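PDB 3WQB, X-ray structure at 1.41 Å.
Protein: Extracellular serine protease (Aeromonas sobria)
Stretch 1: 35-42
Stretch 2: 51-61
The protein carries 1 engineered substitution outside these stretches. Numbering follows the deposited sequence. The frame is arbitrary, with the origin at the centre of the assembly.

Stretch 1 (35-42) QWYLLNSG
Stretch 2, residues 51-61: GIAGNDLNLWW

Residues 35-42 and 51-61 are mostly loop, so the pairing rests on individually satisfied polar groups rather than a sheet. They run antiparallel: the CA of Tyr 37 lies 4.5 Å from the CA of Asp 56, and the CA of Ser 41 lies 4.4 Å from the CA of Ala 53. The contact between them buries 580 Å², both sides summed.

Asn 40 (phi/psi -98/106) is the hub. Its CB points toward the partner, and chi1 -174° (t) and chi2 -20° place the amide so that ND2 faces Asn 55 O while OD1 faces Gly 42 N and water 2. Asn 40 ND2 donates to Asn 55 O at 2.9 Å; Asn 40 OD1 accepts from Gly 42 N at 2.8 Å and from water 2, also at 2.8 Å, which in turn accepts from Gly 51 N. The backbone is equally engaged: Gly 54 N donates to Asn 40 O (2.9 Å), which also receives a CA-H contact from Ala 53 CA at 3.2 Å. Gly 54 sits in the type II turn from Ile 52 to Asn 55, where phi/psi 102/-17 calls for glycine; Gly 42, at 83/17, is similarly constrained.

Asp 56, extended at -157/-169 with chi1 51° (p), turns its carboxylate to two amides. A carboxylate offers two acceptor oxygens and no donor, matching these N-H groups: Asp 56 OD2 accepts from Asn 40 N at 2.7 Å, nearly linearly (172°), while Asp 56 OD1 accepts from Asn 58 N at 2.9 Å within its own stretch. Beyond it, Leu 57 N donates to Tyr 37 O at 3.0 Å.

Residues 36-38 are helical in phi/psi, and Leu 38 N donates to Gln 35 O at 3.0 Å. Leu 38 O accepts from water 1 at 2.7 Å, which weakly accepts from Leu 59 N at 3.0 Å. Buried leucines, whose branched apolar side chains pack without leaving a polar group unsatisfied, supply apolar packing: Leu 38 (m, t) CD2 meets CD2 of Leu 59 (p, p) at 4.0 Å. The edge of the Trp 36 ring (chi1 62°, chi2 -90°) brings Trp 36 CZ3 within 3.3 Å of Asn 55 O.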

ATOM      1  N   GLN A  35      18.201   9.199 -14.111  1.00 11.49           N
ATOM      2  CA  GLN A  35      17.002   9.098 -13.268  1.00 10.77           C
ATOM      3  C   GLN A  35      15.804   9.571 -14.106  1.00 10.68           C
ATOM      4  O   GLN A  35      15.385  10.728 -14.026  1.00 11.78           O
ATOM      5  CB  GLN A  35      17.154   9.951 -12.012  1.00 10.71           C
ATOM      6  CG  GLN A  35      18.270   9.503 -11.077  1.00 10.66           C
ATOM      7  CD  GLN A  35      18.458  10.474  -9.932  1.00 11.34           C
ATOM      8  OE1 GLN A  35      19.385  11.285  -9.940  1.00 12.01           O
ATOM      9  NE2 GLN A  35      17.562  10.417  -8.952  1.00 12.43           N
ATOM     10  N   TRP A  36      15.272   8.670 -14.924  1.00 10.83           N
ATOM     11  CA  TRP A  36      14.185   9.030 -15.839  1.00 10.32           C
ATOM     12  C   TRP A  36      12.949   9.464 -15.077  1.00 10.47           C
ATOM     13  O   TRP A  36      12.097  10.145 -15.630  1.00 10.52           O
ATOM     14  CB  TRP A  36      13.836   7.857 -16.780  1.00 10.60           C
ATOM     15  CG  TRP A  36      13.341   6.647 -16.028  1.00 10.84           C
ATOM     16  CD1 TRP A  36      14.103   5.625 -15.543  1.00 11.23           C
ATOM     17  CD2 TRP A  36      11.991   6.364 -15.629  1.00 11.58           C
ATOM     18  NE1 TRP A  36      13.312   4.713 -14.880  1.00 11.30           N
ATOM     19  CE2 TRP A  36      12.012   5.144 -14.915  1.00 10.74           C
ATOM     20  CE3 TRP A  36      10.762   7.017 -15.817  1.00 12.21           C
ATOM     21  CZ2 TRP A  36      10.855   4.566 -14.376  1.00 12.18           C
ATOM     22  CZ3 TRP A  36       9.609   6.438 -15.290  1.00 11.56           C
ATOM     23  CH2 TRP A  36       9.666   5.214 -14.584  1.00 11.84           C
ATOM     24  N   TYR A  37      12.839   9.042 -13.824  1.00 10.49           N
ATOM     25  CA  TYR A  37      11.685   9.400 -13.025  1.00 10.55           C
ATOM     26  C   TYR A  37      11.662  10.879 -12.647  1.00 10.70           C
ATOM     27  O   TYR A  37      10.587  11.454 -12.451  1.00 11.12           O
ATOM     28  CB  TYR A  37      11.556   8.491 -11.798  1.00 10.72           C
ATOM     29  CG  TYR A  37      12.757   8.411 -10.882  1.00 11.03           C
ATOM     30  CD1 TYR A  37      13.776   7.478 -11.113  1.00 11.22           C
ATOM     31  CD2 TYR A  37      12.840   9.206  -9.746  1.00 11.22           C
ATOM     32  CE1 TYR A  37      14.858   7.361 -10.231  1.00 10.63           C
ATOM     33  CE2 TYR A  37      13.918   9.103  -8.869  1.00 10.59           C
ATOM     34  CZ  TYR A  37      14.925   8.181  -9.125  1.00 10.66           C
ATOM     35  OH  TYR A  37      15.980   8.063  -8.255  1.00 11.98           O
ATOM     36  N   LEU A  38      12.838  11.498 -12.571  1.00 10.70           N
ATOM     37  CA  LEU A  38      12.910  12.949 -12.380  1.00 10.92           C
ATOM     38  C   LEU A  38      12.522  13.667 -13.670  1.00 11.27           C
ATOM     39  O   LEU A  38      11.748  14.623 -13.649  1.00 12.25           O
ATOM     40  CB  LEU A  38      14.321  13.387 -11.982  1.00 10.73           C
ATOM     41  CG  LEU A  38      14.942  12.840 -10.696  1.00 10.45           C
ATOM     42  CD1 LEU A  38      16.327  13.432 -10.524  1.00 13.12           C
ATOM     43  CD2 LEU A  38      14.054  13.156  -9.497  1.00 11.38           C
ATOM     44  N   LEU A  39      13.081  13.201 -14.785  1.00 12.01           N
ATOM     45  CA  LEU A  39      12.847  13.784 -16.103  1.00 12.14           C
ATOM     46  C   LEU A  39      13.156  12.680 -17.101  1.00 11.73           C
ATOM     47  O   LEU A  39      14.295  12.192 -17.191  1.00 12.27           O
ATOM     48  CB  LEU A  39      13.739  15.014 -16.326  1.00 12.73           C
ATOM     49  CG  LEU A  39      13.458  15.926 -17.527  1.00 12.80           C
ATOM     50  CD1 LEU A  39      14.157  17.250 -17.350  1.00 14.63           C
ATOM     51  CD2 LEU A  39      13.910  15.287 -18.832  1.00 13.77           C
ATOM     52  N   ASN A  40      12.124  12.267 -17.820  1.00 11.50           N
ATOM     53  CA  ASN A  40      12.216  11.157 -18.754  1.00 11.93           C
ATOM     54  C   ASN A  40      12.418  11.697 -20.155  1.00 12.68           C
ATOM     55  O   ASN A  40      11.494  12.249 -20.751  1.00 13.11           O
ATOM     56  CB  ASN A  40      10.931  10.329 -18.679  1.00 11.31           C
ATOM     57  CG  ASN A  40      10.978   9.064 -19.520  1.00 11.32           C
ATOM     58  OD1 ASN A  40      11.782   8.921 -20.444  1.00 12.14           O
ATOM     59  ND2 ASN A  40      10.091   8.130 -19.193  1.00 11.17           N
ATOM     60  N   SER A  41      13.645  11.557 -20.654  1.00 13.14           N
ATOM     61  CA  SER A  41      13.989  11.977 -22.015  1.00 13.85           C
ATOM     62  C   SER A  41      14.136  10.771 -22.937  1.00 14.05           C
ATOM     63  O   SER A  41      14.747  10.870 -23.996  1.00 15.09           O
ATOM     64  CB  SER A  41      15.298  12.760 -21.995  1.00 14.46           C
ATOM     65  OG  SER A  41      16.345  11.935 -21.511  1.00 16.54           O
ATOM     66  N   GLY A  42      13.589   9.630 -22.525  1.00 13.60           N
ATOM     67  CA  GLY A  42      13.733   8.393 -23.297  1.00 13.47           C
ATOM     68  C   GLY A  42      15.045   7.682 -23.017  1.00 13.20           C
ATOM     69  O   GLY A  42      15.445   6.795 -23.782  1.00 14.17           O
ATOM     70  N   GLY A  51      12.519   4.373 -22.416  1.00 14.77           N
ATOM     71  CA  GLY A  51      11.070   4.417 -22.551  1.00 14.53           C
ATOM     72  C   GLY A  51      10.646   5.556 -23.449  1.00 14.95           C
ATOM     73  O   GLY A  51      11.308   5.865 -24.449  1.00 16.13           O
ATOM     74  N   ILE A  52       9.537   6.181 -23.083  1.00 14.54           N
ATOM     75  CA  ILE A  52       8.937   7.232 -23.885  1.00 14.55           C
ATOM     76  C   ILE A  52       9.016   8.540 -23.106  1.00 14.30           C
ATOM     77  O   ILE A  52       8.566   8.629 -21.966  1.00 14.20           O
ATOM     78  CB  ILE A  52       7.478   6.871 -24.263  1.00 14.70           C
ATOM     79  CG1 ILE A  52       7.456   5.575 -25.088  1.00 15.84           C
ATOM     80  CG2 ILE A  52       6.827   8.014 -25.036  1.00 15.45           C
ATOM     81  CD1 ILE A  52       6.069   5.012 -25.335  1.00 18.83           C
ATOM     82  N   ALA A  53       9.613   9.552 -23.728  1.00 14.15           N
ATOM     83  CA  ALA A  53       9.829  10.844 -23.085  1.00 13.92           C
ATOM     84  C   ALA A  53       8.559  11.450 -22.495  1.00 14.31           C
ATOM     85  O   ALA A  53       7.476  11.342 -23.083  1.00 14.73           O
ATOM     86  CB  ALA A  53      10.476  11.807 -24.075  1.00 13.91           C
ATOM     87  N   GLY A  54       8.702  12.066 -21.321  1.00 13.86           N
ATOM     88  CA  GLY A  54       7.603  12.767 -20.648  1.00 13.52           C
ATOM     89  C   GLY A  54       6.968  11.997 -19.504  1.00 12.97           C
ATOM     90  O   GLY A  54       6.261  12.572 -18.677  1.00 12.90           O
ATOM     91  N   ASN A  55       7.223  10.695 -19.463  1.00 12.39           N
ATOM     92  CA  ASN A  55       6.651   9.816 -18.448  1.00 11.78           C
ATOM     93  C   ASN A  55       7.513   9.799 -17.188  1.00 11.60           C
ATOM     94  O   ASN A  55       8.390   8.959 -17.008  1.00 11.30           O
ATOM     95  CB  ASN A  55       6.433   8.429 -19.049  1.00 12.23           C
ATOM     96  CG  ASN A  55       5.393   8.451 -20.142  1.00 12.95           C
ATOM     97  OD1 ASN A  55       5.694   8.234 -21.322  1.00 15.86           O
ATOM     98  ND2 ASN A  55       4.158   8.735 -19.761  1.00 12.42           N
ATOM     99  N   ASP A  56       7.246  10.781 -16.337  1.00 10.90           N
ATOM    100  CA  ASP A  56       8.050  11.079 -15.159  1.00 10.83           C
ATOM    101  C   ASP A  56       7.167  11.838 -14.170  1.00 10.27           C
ATOM    102  O   ASP A  56       5.955  11.944 -14.378  1.00 10.40           O
ATOM    103  CB  ASP A  56       9.291  11.891 -15.569  1.00 11.26           C
ATOM    104  CG  ASP A  56       8.947  13.106 -16.422  1.00 11.44           C
ATOM    105  OD1 ASP A  56       7.980  13.818 -16.080  1.00 11.23           O
ATOM    106  OD2 ASP A  56       9.650  13.352 -17.428  1.00 12.62           O
ATOM    107  N   LEU A  57       7.764  12.395 -13.120  1.00 10.44           N
ATOM    108  CA  LEU A  57       6.987  13.102 -12.101  1.00 10.71           C
ATOM    109  C   LEU A  57       6.694  14.564 -12.443  1.00 10.39           C
ATOM    110  O   LEU A  57       6.079  15.283 -11.642  1.00 10.52           O
ATOM    111  CB  LEU A  57       7.670  12.997 -10.741  1.00 11.09           C
ATOM    112  CG  LEU A  57       7.843  11.565 -10.240  1.00 10.60           C
ATOM    113  CD1 LEU A  57       8.799  11.540  -9.056  1.00 11.78           C
ATOM    114  CD2 LEU A  57       6.501  10.923  -9.872  1.00 11.58           C
ATOM    115  N   ASN A  58       7.143  15.002 -13.624  1.00 10.76           N
ATOM    116  CA  ASN A  58       7.025  16.393 -14.090  1.00 10.73           C
ATOM    117  C   ASN A  58       7.314  17.384 -12.980  1.00 10.75           C
ATOM    118  O   ASN A  58       6.461  18.187 -12.590  1.00 11.30           O
ATOM    119  CB  ASN A  58       5.685  16.693 -14.789  1.00 11.15           C
ATOM    120  CG  ASN A  58       5.779  17.906 -15.711  1.00 11.31           C
ATOM    121  OD1 ASN A  58       6.776  18.092 -16.409  1.00 11.93           O
ATOM    122  ND2 ASN A  58       4.754  18.737 -15.702  1.00 11.91           N
ATOM    123  N   LEU A  59       8.537  17.304 -12.458  1.00 10.26           N
ATOM    124  CA  LEU A  59       8.942  18.101 -11.301  1.00 10.24           C
ATOM    125  C   LEU A  59      10.032  19.110 -11.652  1.00 10.17           C
ATOM    126  O   LEU A  59      10.548  19.799 -10.767  1.00 10.79           O
ATOM    127  CB  LEU A  59       9.413  17.200 -10.152  1.00 10.46           C
ATOM    128  CG  LEU A  59      10.486  16.146 -10.440  1.00 10.30           C
ATOM    129  CD1 LEU A  59      11.819  16.748 -10.853  1.00 11.76           C
ATOM    130  CD2 LEU A  59      10.656  15.264  -9.213  1.00 10.39           C
ATOM    131  N   TRP A  60      10.360  19.227 -12.938  1.00 10.47           N
ATOM    132  CA  TRP A  60      11.476  20.087 -13.346  1.00 10.86           C
ATOM    133  C   TRP A  60      11.317  21.558 -12.921  1.00 10.85           C
ATOM    134  O   TRP A  60      12.299  22.218 -12.599  1.00 11.35           O
ATOM    135  CB  TRP A  60      11.728  19.958 -14.846  1.00 10.86           C
ATOM    136  CG  TRP A  60      10.599  20.416 -15.717  1.00 11.35           C
ATOM    137  CD1 TRP A  60       9.618  19.642 -16.267  1.00 11.04           C
ATOM    138  CD2 TRP A  60      10.347  21.760 -16.152  1.00 11.78           C
ATOM    139  NE1 TRP A  60       8.765  20.422 -17.016  1.00 11.50           N
ATOM    140  CE2 TRP A  60       9.189  21.725 -16.959  1.00 11.87           C
ATOM    141  CE3 TRP A  60      10.982  22.993 -15.926  1.00 12.12           C
ATOM    142  CZ2 TRP A  60       8.659  22.872 -17.555  1.00 12.71           C
ATOM    143  CZ3 TRP A  60      10.446  24.137 -16.515  1.00 13.12           C
ATOM    144  CH2 TRP A  60       9.296  24.067 -17.314  1.00 13.25           C
ATOM    145  N   TRP A  61      10.087  22.066 -12.922  1.00 10.94           N
ATOM    146  CA  TRP A  61       9.842  23.456 -12.569  1.00 11.49           C
ATOM    147  C   TRP A  61       9.987  23.661 -11.073  1.00 11.71           C
ATOM    148  O   TRP A  61      10.487  24.694 -10.641  1.00 12.34           O
ATOM    149  CB  TRP A  61       8.484  23.912 -13.102  1.00 12.12           C
ATOM    150  CG  TRP A  61       8.141  25.356 -12.866  1.00 12.80           C
ATOM    151  CD1 TRP A  61       8.334  26.405 -13.728  1.00 13.60           C
ATOM    152  CD2 TRP A  61       7.496  25.902 -11.708  1.00 13.82           C
ATOM    153  NE1 TRP A  61       7.857  27.569 -13.165  1.00 14.42           N
ATOM    154  CE2 TRP A  61       7.333  27.288 -11.931  1.00 15.13           C
ATOM    155  CE3 TRP A  61       7.044  25.352 -10.497  1.00 13.78           C
ATOM    156  CZ2 TRP A  61       6.747  28.137 -10.983  1.00 15.60           C
ATOM    157  CZ3 TRP A  61       6.453  26.193  -9.559  1.00 14.21           C
ATOM    158  CH2 TRP A  61       6.305  27.570  -9.811  1.00 15.33           C
TER
HETATM  159  O   HOH W   1      10.378  16.676 -14.773  1.00 11.26           O
HETATM  160  O   HOH W   2      13.031   6.367 -20.557  1.00 12.98           O
HETATM  161  O   HOH W   3      13.688   5.763 -25.706  1.00 20.64           O